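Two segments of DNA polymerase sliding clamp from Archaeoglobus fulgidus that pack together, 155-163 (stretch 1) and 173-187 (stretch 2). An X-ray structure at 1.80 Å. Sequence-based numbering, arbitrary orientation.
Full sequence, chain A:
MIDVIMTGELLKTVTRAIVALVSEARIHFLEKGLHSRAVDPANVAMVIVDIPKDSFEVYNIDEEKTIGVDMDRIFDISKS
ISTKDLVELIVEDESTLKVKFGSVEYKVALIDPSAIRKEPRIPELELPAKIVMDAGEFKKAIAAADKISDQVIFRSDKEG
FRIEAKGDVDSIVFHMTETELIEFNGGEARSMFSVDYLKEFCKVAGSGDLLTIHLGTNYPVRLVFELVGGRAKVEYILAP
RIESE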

# COMPACT_ATOMS: atom_id res chain seq x y z
N ARG A 155 27.98 17.81 9.06
CA ARG A 155 29.35 18.10 9.45
C ARG A 155 30.34 17.35 8.57
O ARG A 155 30.17 16.17 8.30
CB ARG A 155 29.53 17.72 10.91
CG ARG A 155 30.93 17.83 11.46
CD ARG A 155 30.94 17.33 12.90
NE ARG A 155 32.29 17.13 13.42
CZ ARG A 155 32.56 16.59 14.61
NH1 ARG A 155 31.56 16.21 15.40
NH2 ARG A 155 33.81 16.45 15.01
N SER A 156 31.36 18.07 8.11
CA SER A 156 32.39 17.47 7.27
C SER A 156 33.77 17.90 7.74
O SER A 156 33.97 19.02 8.21
CB SER A 156 32.19 17.91 5.81
OG SER A 156 33.15 17.33 4.95
N ASP A 157 34.73 16.99 7.63
CA ASP A 157 36.11 17.26 7.97
C ASP A 157 36.93 16.13 7.38
O ASP A 157 36.40 15.31 6.63
CB ASP A 157 36.34 17.36 9.49
CG ASP A 157 35.97 16.10 10.23
OD1 ASP A 157 36.11 14.99 9.67
OD2 ASP A 157 35.55 16.21 11.40
N LYS A 158 38.22 16.09 7.68
CA LYS A 158 39.06 15.04 7.12
C LYS A 158 38.62 13.62 7.51
O LYS A 158 38.90 12.67 6.79
CB LYS A 158 40.52 15.28 7.51
CG LYS A 158 41.07 16.59 6.96
CD LYS A 158 42.54 16.80 7.29
CE LYS A 158 43.05 18.09 6.67
NZ LYS A 158 44.50 18.32 6.91
N GLU A 159 37.91 13.49 8.63
CA GLU A 159 37.45 12.17 9.08
C GLU A 159 36.15 11.68 8.44
O GLU A 159 35.66 10.60 8.77
CB GLU A 159 37.28 12.16 10.60
CG GLU A 159 38.57 12.18 11.39
CD GLU A 159 38.34 12.04 12.88
OE1 GLU A 159 37.70 11.05 13.29
OE2 GLU A 159 38.79 12.92 13.65
N GLY A 160 35.58 12.47 7.53
CA GLY A 160 34.36 12.03 6.88
C GLY A 160 33.18 12.98 6.96
O GLY A 160 33.32 14.16 7.29
N PHE A 161 32.00 12.44 6.68
CA PHE A 161 30.75 13.20 6.68
C PHE A 161 29.76 12.66 7.70
O PHE A 161 29.51 11.45 7.76
CB PHE A 161 30.13 13.14 5.28
CG PHE A 161 28.81 13.83 5.16
CD1 PHE A 161 28.69 15.19 5.46
CD2 PHE A 161 27.68 13.13 4.74
CE1 PHE A 161 27.46 15.84 5.33
CE2 PHE A 161 26.45 13.77 4.61
CZ PHE A 161 26.34 15.12 4.91
N ARG A 162 29.20 13.56 8.50
CA ARG A 162 28.24 13.15 9.52
C ARG A 162 26.96 13.97 9.45
O ARG A 162 26.97 15.13 9.06
CB ARG A 162 28.83 13.31 10.92
CG ARG A 162 30.14 12.58 11.16
CD ARG A 162 30.46 12.54 12.66
NE ARG A 162 31.79 12.01 12.92
CZ ARG A 162 32.91 12.73 12.85
NH1 ARG A 162 32.85 14.02 12.51
NH2 ARG A 162 34.08 12.17 13.09
N ILE A 163 25.85 13.33 9.82
CA ILE A 163 24.55 13.96 9.90
C ILE A 163 24.12 13.62 11.32
O ILE A 163 23.99 12.45 11.67
CB ILE A 163 23.54 13.37 8.90
CG1 ILE A 163 23.95 13.71 7.46
CG2 ILE A 163 22.14 13.93 9.17
CD1 ILE A 163 23.05 13.11 6.40
N VAL A 173 23.43 9.60 14.99
CA VAL A 173 24.55 10.07 14.19
C VAL A 173 24.76 9.14 13.01
O VAL A 173 24.89 7.93 13.19
CB VAL A 173 25.87 10.10 15.00
CG1 VAL A 173 27.04 10.48 14.09
CG2 VAL A 173 25.75 11.09 16.16
N PHE A 174 24.75 9.72 11.82
CA PHE A 174 24.99 8.98 10.58
C PHE A 174 26.40 9.42 10.23
O PHE A 174 26.70 10.61 10.23
CB PHE A 174 24.02 9.43 9.49
CG PHE A 174 24.45 9.05 8.10
CD1 PHE A 174 24.21 7.77 7.61
CD2 PHE A 174 25.12 9.96 7.29
CE1 PHE A 174 24.63 7.40 6.33
CE2 PHE A 174 25.55 9.61 6.01
CZ PHE A 174 25.31 8.33 5.53
N HIS A 175 27.28 8.47 9.94
CA HIS A 175 28.65 8.83 9.62
C HIS A 175 29.27 7.92 8.58
O HIS A 175 29.14 6.69 8.66
CB HIS A 175 29.51 8.80 10.89
CG HIS A 175 30.97 9.04 10.64
ND1 HIS A 175 31.96 8.41 11.36
CD2 HIS A 175 31.60 9.85 9.76
CE1 HIS A 175 33.14 8.82 10.94
NE2 HIS A 175 32.95 9.69 9.96
N MET A 176 29.91 8.53 7.60
CA MET A 176 30.60 7.80 6.54
C MET A 176 31.98 8.39 6.36
O MET A 176 32.13 9.61 6.25
CB MET A 176 29.82 7.87 5.23
CG MET A 176 28.67 6.88 5.15
SD MET A 176 27.88 6.92 3.54
CE MET A 176 29.05 6.05 2.57
N THR A 177 32.99 7.53 6.34
CA THR A 177 34.36 7.97 6.17
C THR A 177 34.65 8.17 4.69
O THR A 177 33.87 7.79 3.83
CB THR A 177 35.36 6.93 6.70
OG1 THR A 177 35.16 5.70 6.00
CG2 THR A 177 35.16 6.71 8.19
N GLU A 178 35.80 8.77 4.39
CA GLU A 178 36.20 9.01 3.01
C GLU A 178 36.16 7.74 2.17
O GLU A 178 35.67 7.74 1.04
CB GLU A 178 37.60 9.62 2.98
CG GLU A 178 38.24 9.63 1.60
CD GLU A 178 39.57 10.34 1.59
OE1 GLU A 178 40.28 10.28 2.61
OE2 GLU A 178 39.91 10.96 0.56
N THR A 179 36.66 6.63 2.73
CA THR A 179 36.68 5.38 1.98
C THR A 179 35.28 4.85 1.67
O THR A 179 35.08 4.16 0.67
CB THR A 179 37.49 4.29 2.72
OG1 THR A 179 37.74 3.20 1.82
CG2 THR A 179 36.73 3.76 3.92
N GLU A 180 34.31 5.18 2.52
CA GLU A 180 32.93 4.72 2.32
C GLU A 180 32.16 5.56 1.30
O GLU A 180 31.18 5.10 0.72
CB GLU A 180 32.18 4.73 3.65
CG GLU A 180 32.73 3.75 4.69
CD GLU A 180 32.00 3.83 6.02
OE1 GLU A 180 32.07 4.89 6.68
OE2 GLU A 180 31.36 2.83 6.40
N LEU A 181 32.61 6.79 1.09
CA LEU A 181 31.95 7.70 0.16
C LEU A 181 32.43 7.47 -1.27
O LEU A 181 33.52 6.95 -1.48
CB LEU A 181 32.22 9.15 0.57
CG LEU A 181 31.64 9.55 1.93
CD1 LEU A 181 32.29 10.83 2.42
CD2 LEU A 181 30.13 9.70 1.80
N ILE A 182 31.62 7.87 -2.25
CA ILE A 182 31.99 7.71 -3.65
C ILE A 182 33.11 8.70 -3.99
O ILE A 182 34.06 8.36 -4.69
CB ILE A 182 30.77 7.95 -4.57
CG1 ILE A 182 29.69 6.90 -4.27
CG2 ILE A 182 31.19 7.88 -6.04
CD1 ILE A 182 28.38 7.12 -5.01
N GLU A 183 32.97 9.93 -3.49
CA GLU A 183 33.97 10.97 -3.69
C GLU A 183 33.86 11.89 -2.47
O GLU A 183 32.77 12.14 -1.98
CB GLU A 183 33.69 11.76 -4.98
CG GLU A 183 34.67 12.92 -5.20
CD GLU A 183 34.43 13.67 -6.50
OE1 GLU A 183 35.00 14.78 -6.65
OE2 GLU A 183 33.68 13.17 -7.37
N PHE A 184 35.00 12.38 -1.99
CA PHE A 184 35.01 13.24 -0.81
C PHE A 184 36.30 14.06 -0.80
O PHE A 184 37.38 13.51 -0.99
CB PHE A 184 34.94 12.38 0.45
CG PHE A 184 34.90 13.16 1.73
CD1 PHE A 184 33.89 14.09 1.96
CD2 PHE A 184 35.85 12.94 2.72
CE1 PHE A 184 33.82 14.79 3.16
CE2 PHE A 184 35.79 13.63 3.93
CZ PHE A 184 34.78 14.56 4.15
N ASN A 185 36.18 15.36 -0.56
CA ASN A 185 37.37 16.21 -0.57
C ASN A 185 37.89 16.58 0.82
O ASN A 185 38.86 17.33 0.94
CB ASN A 185 37.08 17.47 -1.40
CG ASN A 185 36.23 18.48 -0.66
OD1 ASN A 185 35.49 18.14 0.26
ND2 ASN A 185 36.32 19.74 -1.07
N GLY A 186 37.25 16.06 1.86
CA GLY A 186 37.69 16.32 3.22
C GLY A 186 37.56 17.76 3.71
O GLY A 186 38.18 18.12 4.72
N GLY A 187 36.78 18.57 3.01
CA GLY A 187 36.61 19.96 3.40
C GLY A 187 35.96 20.09 4.77
O GLY A 187 35.14 19.26 5.16

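Stretch 1 is a β-hairpin, its strands 155-157 and 160-163 joined by a type I turn from Asp157 to Gly160, and the second of these strands pairs with strand 173-176 of stretch 2. The two run antiparallel, with 164° between their N-to-C directions and a closest axial approach of 4.6 Å. Phe161 and Met176 form one hydrogen-bonded pair, Phe161 N to Met176 O at 2.9 Å and Met176 N to Phe161 O at 3.0 Å. Ile163 and Phe174 form the next, Ile163 N to Phe174 O at 2.9 Å and Phe174 N to Ile163 O at 2.8 Å. Between them lies the non-hydrogen-bonded pair Arg162 and His175, whose CA atoms come to 4.3 Å, against 5.4 Å for Phe161 and Met176. Here the alpha carbons lean on carbonyls of the opposing strand: Arg162 CA lies 3.1 Å from Phe174 O, and His175 CA 3.3 Å from Phe161 O.

Gly160 closes the turn at phi 125°, psi -164°, where a side chain would be jammed against the preceding carbonyl. An ideal CB would also lie 2.4 Å from Met176 O and 2.9 Å from His175 NE2, so the bare alpha carbon lets the strands meet at this end. Farther along stretch 2, the backbone returns to the hairpin at Gly186 and Gly187. Gly186 has a positive phi of 65°, which favours glycine, and its CA lies 4.3 Å from Lys158 CA. Ser156 OG donates to Gly187 O at 2.8 Å; Asp157 N is also near that oxygen, but the angle is too poor for a hydrogen bond.

The side chains of Arg162 and His175 share one face of the sheet. His175 NE2 donates to Glu159 O at 3.1 Å, tying the imidazole to the turn by a bond in the region of the ring plane. That leaves the ring's face free for Arg162, whose guanidinium lies over it, while the aliphatic part packs close as well, with Arg162 CG 3.4 Å from His175 CD2. The same guanidinium makes long salt bridges within its own stretch, from Arg162 NH1 to Asp157 OD2 at 3.6 Å and from Arg162 NH2 to Glu159 OE1 at 3.8 Å. Asp157 braces the turn too, since its OD1 accepts from Glu159 N at 2.6 Å.

The other face carries Phe161, Ile163, Phe174 and Met176, all buried. Ile163 CD1 packs 3.9 Å from Phe174 CD2, and Phe161 CD2 approaches the edge of the Phe174 ring, 4.3 Å from Phe174 CE2. Phe161 CB also meets Leu181 CD1 at 4.3 Å, whereas the end of Met176 leads away from the hairpin.

Phe184 points toward the hairpin and sets its ring edge against polar atoms: Phe184 CZ lies 3.1 Å from Asp157 O, and Phe184 CE1 3.2 Å from Ser156 OG. Such an approach brings the weakly positive ring hydrogens toward oxygen. Together the stretches bury 705 Å², both sides summed.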